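PDB 3MVG: ribosome inactivating type 1 protein from Iris hollandica, which belongs to the plant ribosome-inactivating protein family, in its type 1 class, whose members consist of a single chain without a lectin partner. Local coordinates for residues Ile168-Arg171 with Val172-Ile176; Ala132-Thr135 with Leu136-Ser140; Gln223-Val226 with Gln227-Val230. All blocks are in the same frame, centred on the assembly; numbering follows the deposited sequence. Where two conformers were deposited one is given.

Contact 1. Residues Ile168-Arg171 with Val172-Ile176; sequences IEQR and VTNNI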
loop_
_atom_site.group_PDB
_atom_site.type_symbol
_atom_site.label_atom_id
_atom_site.label_comp_id
_atom_site.label_asym_id
_atom_site.label_seq_id
_atom_site.Cartn_x
_atom_site.Cartn_y
_atom_site.Cartn_z
ATOM N N ILE A 168 -4.272 1.170 -5.597
ATOM C CA ILE A 168 -3.801 2.211 -6.517
ATOM C C ILE A 168 -2.939 3.235 -5.767
ATOM O O ILE A 168 -1.877 3.630 -6.258
ATOM C CB ILE A 168 -4.957 2.869 -7.307
ATOM C CG1 ILE A 168 -5.806 1.785 -7.988
ATOM C CG2 ILE A 168 -4.398 3.874 -8.332
ATOM C CD1 ILE A 168 -7.029 2.307 -8.724
ATOM N N GLU A 169 -3.379 3.651 -4.580
ATOM C CA GLU A 169 -2.551 4.474 -3.699
ATOM C C GLU A 169 -1.143 3.890 -3.553
ATOM O O GLU A 169 -0.148 4.614 -3.645
ATOM C CB GLU A 169 -3.205 4.593 -2.328
ATOM C CG GLU A 169 -2.357 5.350 -1.336
ATOM C CD GLU A 169 -2.974 5.424 0.038
ATOM O OE1 GLU A 169 -2.400 6.105 0.909
ATOM O OE2 GLU A 169 -4.045 4.820 0.257
ATOM N N GLN A 170 -1.063 2.582 -3.326
ATOM C CA GLN A 170 0.212 1.882 -3.145
ATOM C C GLN A 170 1.180 2.094 -4.311
ATOM O O GLN A 170 2.389 2.302 -4.098
ATOM C CB GLN A 170 -0.053 0.386 -2.959
ATOM C CG GLN A 170 1.180 -0.468 -2.970
ATOM C CD GLN A 170 1.768 -0.622 -1.607
ATOM O OE1 GLN A 170 2.177 0.347 -0.966
ATOM N NE2 GLN A 170 1.801 -1.844 -1.140
ATOM N N ARG A 171 0.650 2.027 -5.532
ATOM C CA ARG A 171 1.444 2.255 -6.737
ATOM C C ARG A 171 2.095 3.634 -6.671
ATOM O O ARG A 171 3.279 3.787 -6.986
ATOM C CB ARG A 171 0.578 2.153 -7.998
ATOM C CG ARG A 171 -0.245 0.878 -8.130
ATOM C CD ARG A 171 0.597 -0.350 -7.867
ATOM N NE ARG A 171 0.053 -1.549 -8.504
ATOM C CZ ARG A 171 -0.741 -2.427 -7.902
ATOM N NH1 ARG A 171 -1.108 -2.242 -6.641
ATOM N NH2 ARG A 171 -1.173 -3.493 -8.565
ATOM N N VAL A 172 1.313 4.628 -6.255
ATOM C CA VAL A 172 1.786 6.004 -6.144
ATOM C C VAL A 172 2.852 6.121 -5.058
ATOM O O VAL A 172 3.942 6.648 -5.299
ATOM C CB VAL A 172 0.615 6.990 -5.877
ATOM C CG1 VAL A 172 1.121 8.421 -5.809
ATOM C CG2 VAL A 172 -0.433 6.869 -6.968
ATOM N N THR A 173 2.576 5.620 -3.861
ATOM C CA THR A 173 3.553 5.788 -2.784
ATOM C C THR A 173 4.831 4.986 -3.030
ATOM O O THR A 173 5.903 5.425 -2.617
ATOM C CB THR A 173 2.960 5.510 -1.397
ATOM O OG1 THR A 173 2.476 4.175 -1.360
ATOM C CG2 THR A 173 1.807 6.468 -1.102
ATOM N N ASN A 174 4.744 3.871 -3.749
ATOM C CA ASN A 174 5.950 3.119 -4.131
ATOM C C ASN A 174 6.883 3.904 -5.054
ATOM O O ASN A 174 8.033 3.520 -5.277
ATOM C CB ASN A 174 5.567 1.832 -4.846
ATOM C CG ASN A 174 4.972 0.778 -3.918
ATOM O OD1 ASN A 174 4.971 0.921 -2.698
ATOM N ND2 ASN A 174 4.436 -0.278 -4.513
ATOM N N ASN A 175 6.367 4.989 -5.616
ATOM C CA ASN A 175 7.134 5.809 -6.535
ATOM C C ASN A 175 7.467 7.191 -6.001
ATOM O O ASN A 175 7.997 8.022 -6.735
ATOM C CB ASN A 175 6.429 5.838 -7.883
ATOM C CG ASN A 175 6.651 4.566 -8.639
ATOM O OD1 ASN A 175 7.791 4.244 -8.983
ATOM N ND2 ASN A 175 5.589 3.794 -8.864
ATOM N N ILE A 176 7.172 7.430 -4.729
ATOM C CA ILE A 176 7.649 8.623 -4.047
ATOM C C ILE A 176 8.886 8.205 -3.266
ATOM O O ILE A 176 8.790 7.520 -2.250
ATOM C CB ILE A 176 6.572 9.224 -3.116
ATOM C CG1 ILE A 176 5.343 9.664 -3.931
ATOM C CG2 ILE A 176 7.160 10.377 -2.293
ATOM C CD1 ILE A 176 4.111 9.962 -3.085
#

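Contact 2. Residues Ala132-Thr135 with Leu136-Ser140; sequences AITT and LHNWS. Unlike the reference sequence in segment 132-135: Thr-134 (reference Ser).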
loop_
_atom_site.group_PDB
_atom_site.type_symbol
_atom_site.label_atom_id
_atom_site.label_comp_id
_atom_site.label_asym_id
_atom_site.label_seq_id
_atom_site.Cartn_x
_atom_site.Cartn_y
_atom_site.Cartn_z
ATOM N N ALA A 132 -0.745 18.532 -14.257
ATOM C CA ALA A 132 -2.189 18.563 -14.452
ATOM C C ALA A 132 -2.800 19.764 -13.734
ATOM O O ALA A 132 -3.671 20.442 -14.285
ATOM C CB ALA A 132 -2.815 17.250 -13.982
ATOM N N ILE A 133 -2.346 20.034 -12.510
ATOM C CA ILE A 133 -2.815 21.210 -11.785
ATOM C C ILE A 133 -2.486 22.490 -12.546
ATOM O O ILE A 133 -3.351 23.345 -12.736
ATOM C CB ILE A 133 -2.218 21.294 -10.368
ATOM C CG1 ILE A 133 -2.651 20.096 -9.517
ATOM C CG2 ILE A 133 -2.606 22.615 -9.695
ATOM C CD1 ILE A 133 -1.736 19.889 -8.302
ATOM N N THR A 134 -1.236 22.620 -12.987
ATOM C CA THR A 134 -0.806 23.820 -13.719
ATOM C C THR A 134 -1.626 24.004 -14.990
ATOM O O THR A 134 -2.029 25.125 -15.326
ATOM C CB THR A 134 0.684 23.752 -14.081
ATOM O OG1 THR A 134 1.462 23.689 -12.888
ATOM C CG2 THR A 134 1.114 24.977 -14.845
ATOM N N THR A 135 -1.866 22.903 -15.696
ATOM C CA THR A 135 -2.599 22.943 -16.956
ATOM C C THR A 135 -4.019 23.446 -16.740
ATOM O O THR A 135 -4.476 24.353 -17.445
ATOM C CB THR A 135 -2.592 21.569 -17.640
ATOM O OG1 THR A 135 -1.237 21.191 -17.910
ATOM C CG2 THR A 135 -3.352 21.609 -18.956
ATOM N N LEU A 136 -4.711 22.906 -15.741
ATOM C CA LEU A 136 -6.046 23.375 -15.433
ATOM C C LEU A 136 -6.017 24.799 -14.898
ATOM O O LEU A 136 -6.908 25.596 -15.198
ATOM C CB LEU A 136 -6.741 22.445 -14.443
ATOM C CG LEU A 136 -7.054 21.033 -14.962
ATOM C CD1 LEU A 136 -7.957 20.318 -13.975
ATOM C CD2 LEU A 136 -7.706 21.048 -16.354
ATOM N N HIS A 137 -4.983 25.145 -14.130
ATOM C CA HIS A 137 -4.871 26.507 -13.608
ATOM C C HIS A 137 -4.853 27.536 -14.736
ATOM O O HIS A 137 -5.498 28.582 -14.636
ATOM C CB HIS A 137 -3.622 26.669 -12.743
ATOM C CG HIS A 137 -3.536 28.003 -12.074
ATOM N ND1 HIS A 137 -2.891 29.079 -12.645
ATOM C CD2 HIS A 137 -4.051 28.447 -10.904
ATOM C CE1 HIS A 137 -2.991 30.122 -11.839
ATOM N NE2 HIS A 137 -3.689 29.766 -10.777
ATOM N N ASN A 138 -4.130 27.218 -15.804
ATOM C CA ASN A 138 -3.884 28.158 -16.892
ATOM C C ASN A 138 -4.871 28.101 -18.049
ATOM O O ASN A 138 -4.965 29.059 -18.814
ATOM C CB ASN A 138 -2.458 27.980 -17.408
ATOM C CG ASN A 138 -1.417 28.287 -16.350
ATOM O OD1 ASN A 138 -1.670 29.043 -15.408
ATOM N ND2 ASN A 138 -0.238 27.694 -16.496
ATOM N N TRP A 139 -5.600 26.998 -18.192
ATOM C CA TRP A 139 -6.497 26.828 -19.342
ATOM C C TRP A 139 -7.741 27.693 -19.250
ATOM O O TRP A 139 -8.330 27.858 -18.182
ATOM C CB TRP A 139 -6.898 25.358 -19.497
ATOM C CG TRP A 139 -7.757 25.049 -20.718
ATOM C CD1 TRP A 139 -7.315 24.693 -21.958
ATOM C CD2 TRP A 139 -9.189 25.063 -20.787
ATOM N NE1 TRP A 139 -8.385 24.475 -22.800
ATOM C CE2 TRP A 139 -9.545 24.693 -22.104
ATOM C CE3 TRP A 139 -10.209 25.322 -19.858
ATOM C CZ2 TRP A 139 -10.874 24.585 -22.514
ATOM C CZ3 TRP A 139 -11.529 25.205 -20.263
ATOM C CH2 TRP A 139 -11.849 24.849 -21.583
ATOM N N SER A 140 -8.135 28.255 -20.388
ATOM C CA SER A 140 -9.435 28.894 -20.488
ATOM C C SER A 140 -10.014 28.694 -21.879
ATOM O O SER A 140 -9.277 28.617 -22.862
ATOM C CB SER A 140 -9.354 30.382 -20.139
ATOM O OG SER A 140 -8.494 31.051 -21.030
#

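Contact 3. Residues Gln223-Val226 with Gln227-Val230; sequences QVSV and QQTV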
loop_
_atom_site.group_PDB
_atom_site.type_symbol
_atom_site.label_atom_id
_atom_site.label_comp_id
_atom_site.label_asym_id
_atom_site.label_seq_id
_atom_site.Cartn_x
_atom_site.Cartn_y
_atom_site.Cartn_z
ATOM N N GLN A 223 -8.945 -8.699 -14.159
ATOM C CA GLN A 223 -7.683 -8.822 -14.875
ATOM C C GLN A 223 -6.543 -8.351 -13.994
ATOM O O GLN A 223 -6.656 -7.320 -13.325
ATOM C CB GLN A 223 -7.692 -7.969 -16.142
ATOM C CG GLN A 223 -8.801 -8.302 -17.115
ATOM C CD GLN A 223 -8.657 -9.669 -17.765
ATOM O OE1 GLN A 223 -7.548 -10.139 -18.047
ATOM N NE2 GLN A 223 -9.785 -10.310 -18.019
ATOM N N VAL A 224 -5.448 -9.100 -13.979
ATOM C CA VAL A 224 -4.206 -8.589 -13.402
ATOM C C VAL A 224 -3.225 -8.228 -14.517
ATOM O O VAL A 224 -2.238 -7.534 -14.285
ATOM C CB VAL A 224 -3.574 -9.549 -12.362
ATOM C CG1 VAL A 224 -4.500 -9.709 -11.159
ATOM C CG2 VAL A 224 -3.243 -10.900 -12.971
ATOM N N SER A 225 -3.523 -8.711 -15.723
ATOM C CA SER A 225 -2.765 -8.434 -16.942
ATOM C C SER A 225 -3.693 -8.750 -18.110
ATOM O O SER A 225 -4.847 -9.117 -17.898
ATOM C CB SER A 225 -1.519 -9.315 -17.009
ATOM O OG SER A 225 -1.888 -10.683 -17.062
ATOM N N VAL A 226 -3.200 -8.623 -19.339
ATOM C CA VAL A 226 -4.005 -8.992 -20.506
ATOM C C VAL A 226 -4.406 -10.472 -20.441
ATOM O O VAL A 226 -5.560 -10.821 -20.705
ATOM C CB VAL A 226 -3.268 -8.682 -21.840
ATOM C CG1 VAL A 226 -4.117 -9.087 -23.043
ATOM C CG2 VAL A 226 -2.911 -7.203 -21.928
ATOM N N GLN A 227 -3.459 -11.319 -20.051
ATOM C CA GLN A 227 -3.618 -12.776 -20.138
ATOM C C GLN A 227 -3.995 -13.459 -18.821
ATOM O O GLN A 227 -4.436 -14.610 -18.826
ATOM C CB GLN A 227 -2.331 -13.419 -20.676
ATOM C CG GLN A 227 -1.833 -12.893 -22.030
ATOM C CD GLN A 227 -2.687 -13.329 -23.210
ATOM O OE1 GLN A 227 -3.478 -14.273 -23.119
ATOM N NE2 GLN A 227 -2.521 -12.641 -24.335
ATOM N N GLN A 228 -3.809 -12.770 -17.696
ATOM C CA GLN A 228 -4.013 -13.396 -16.387
ATOM C C GLN A 228 -5.090 -12.709 -15.561
ATOM O O GLN A 228 -5.260 -11.484 -15.622
ATOM C CB GLN A 228 -2.698 -13.469 -15.603
ATOM C CG GLN A 228 -1.695 -14.488 -16.149
ATOM C CD GLN A 228 -0.805 -13.945 -17.260
ATOM O OE1 GLN A 228 -0.399 -12.778 -17.246
ATOM N NE2 GLN A 228 -0.469 -14.808 -18.216
ATOM N N THR A 229 -5.805 -13.518 -14.784
ATOM C CA THR A 229 -6.931 -13.057 -13.983
ATOM C C THR A 229 -6.878 -13.622 -12.573
ATOM O O THR A 229 -6.190 -14.614 -12.302
ATOM C CB THR A 229 -8.275 -13.494 -14.605
ATOM O OG1 THR A 229 -8.246 -14.903 -14.862
ATOM C CG2 THR A 229 -8.561 -12.743 -15.897
ATOM N N VAL A 230 -7.599 -12.962 -11.669
ATOM C CA VAL A 230 -7.900 -13.514 -10.356
ATOM C C VAL A 230 -9.402 -13.351 -10.103
ATOM O O VAL A 230 -10.092 -12.615 -10.812
ATOM C CB VAL A 230 -7.080 -12.832 -9.229
ATOM C CG1 VAL A 230 -5.574 -13.013 -9.440
ATOM C CG2 VAL A 230 -7.451 -11.352 -9.093
#

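Contact 1. Residues Ile168-Arg171 with Val172-Ile176
The last turn of helix 166-173 overlaps a type I beta turn, Thr-173 to Ile-176, where Glu-169, Gln-170 and Arg-171 meet the residues three to four places on. Thr-173 N binds Glu-169 O at 2.9 Å, and Asn-174 N binds Gln-170 O, also at 2.9 Å. The next carbonyl is served differently: Asn-175 N turns to Val-172 O, and the side-chain amide ND2 of Asn-175 reaches Arg-171 O at 3.0 Å in a bent bond (140° at the hydrogen), so asparagine suits this turn. Gln-170 bends at chi2 (89°) and brings its amide obliquely alongside that of Asn-174, the two planes 33° apart, with Gln-170 OE1 and Asn-174 OD1, both acceptors, at 3.3 Å. That pairing is no bond; the donors look outward, Gln-170 NE2 to Arg-166 O and Asn-174 ND2 to Thr-240 O, both of the second subunit. Asn-175 ND2 also binds Thr-240 OG1 there. On another side of the helix, Glu-169 forms a salt bridge with Arg-24 in helix 13-27. Asn-175 ND2 is therefore gripped by two acceptors, one from each subunit, so the amide that supplies a donor to Arg-171 O also ties this turn to the second subunit.

Contact 2. Residues Ala132-Thr135 with Leu136-Ser140
Thr-134 and Asn-138, one helical turn apart, lie side by side and point the same way, the methyl CG2 of Thr-134 coming to 3.5 Å from ND2 of Asn-138. The threonine turns that methyl trans to its own N (chi1 -62° for OG1), which leaves the hydroxyl to bind Asp-56 and the backbone oxygen of Ala-130. Asn-138 folds back over the helix, its CG 3.4 Å from Thr-134 O, and offers OD1 to the neighbouring ring: His-137 ND1 donates to Asn-138 OD1 at 3.0 Å, nearly straight at 174°. The oxygen lies in the imidazole plane, whereas from the amide the donor stands 38° above the carbonyl plane. This bond probably helps to hold the ring's rotation, and it implies that ND1 carries a proton. On the buried side Leu-136 sets its CG 3.5 Å from Ala-132 O, and its side chain touches Leu-155, Tyr-76 and Ile-62, a fitting place for an apolar residue. Trp-139 carries its indole away from residues 132-135, toward Val-148 and Leu-102, and NE1 finds Val-144 O. Its backbone N still binds Thr-135 O at 3.0 Å, although Trp-139 has left helical angles; Asn-138 N gives the same oxygen a weak second bond. A final i-to-i+4 bond to the first non-helical residue is the ordinary C-terminal end of an alpha-helix, here helix 126-138 packed against helix 146-164 and strands 61-67 and 72-78.

Contact 3. Residues Gln223-Val226 with Gln227-Val230
Ser-225 and Gln-228 are joined twice through one hydroxyl: Ser-225 OG donates to Gln-228 OE1 at 2.6 Å and accepts from Gln-228 N at 2.9 Å. The hydroxyl sits between backbone N and carbonyl carbon (chi1 62°), directed across the turn, and it approaches the amide from 42° above its plane. Serine suits the place because its hydroxyl, one bond from CB, can both donate and accept close to the backbone. Gln-228 O receives two backbone donors from the same face of its plane, Val-224 N at 2.9 Å and Ser-225 N at 3.3 Å. Gln-227 O and Thr-229 N are met by the side-chain amide of Gln-228 of the second subunit, NE2 bonding to the first and OE1 to the second. Outward, Gln-223 and Thr-229 form an antiparallel non-hydrogen-bonded pair whose side chains run side by side, Gln-223 CD meeting Thr-229 CG2 at 3.6 Å. Val-224 and Val-230 cross at about a right angle, CG1 of Val-224 against CG1 of Val-230 at 3.9 Å, and Val-224 also packs on Val-230 of the second subunit. Two successive amides sharing one opposite carbonyl are consistent with a classic beta bulge, where strands 215-223 and 229-234 are joined as a beta hairpin.

Along the chain contact 2 comes first, then contact 1, then contact 3. Contacts 2 and 1 lie in the C-terminal parts of helices 126-138 and 166-173, the centres of the two contacts 24 Å apart, and both helices lean on helix 146-164 between them in sequence. Contact 3 belongs to the two-stranded sheet 215-223/229-234, its centre 20 Å from that of contact 1 and 35 Å from that of contact 2. Contacts 1 and 3 share a neighbour in helix 192-199, touched by Ile-168 and by Gln-223. They also both reach the second subunit, so each contributes to the interface, whereas contact 2 touches no other chain and lies against the six-stranded mixed sheet.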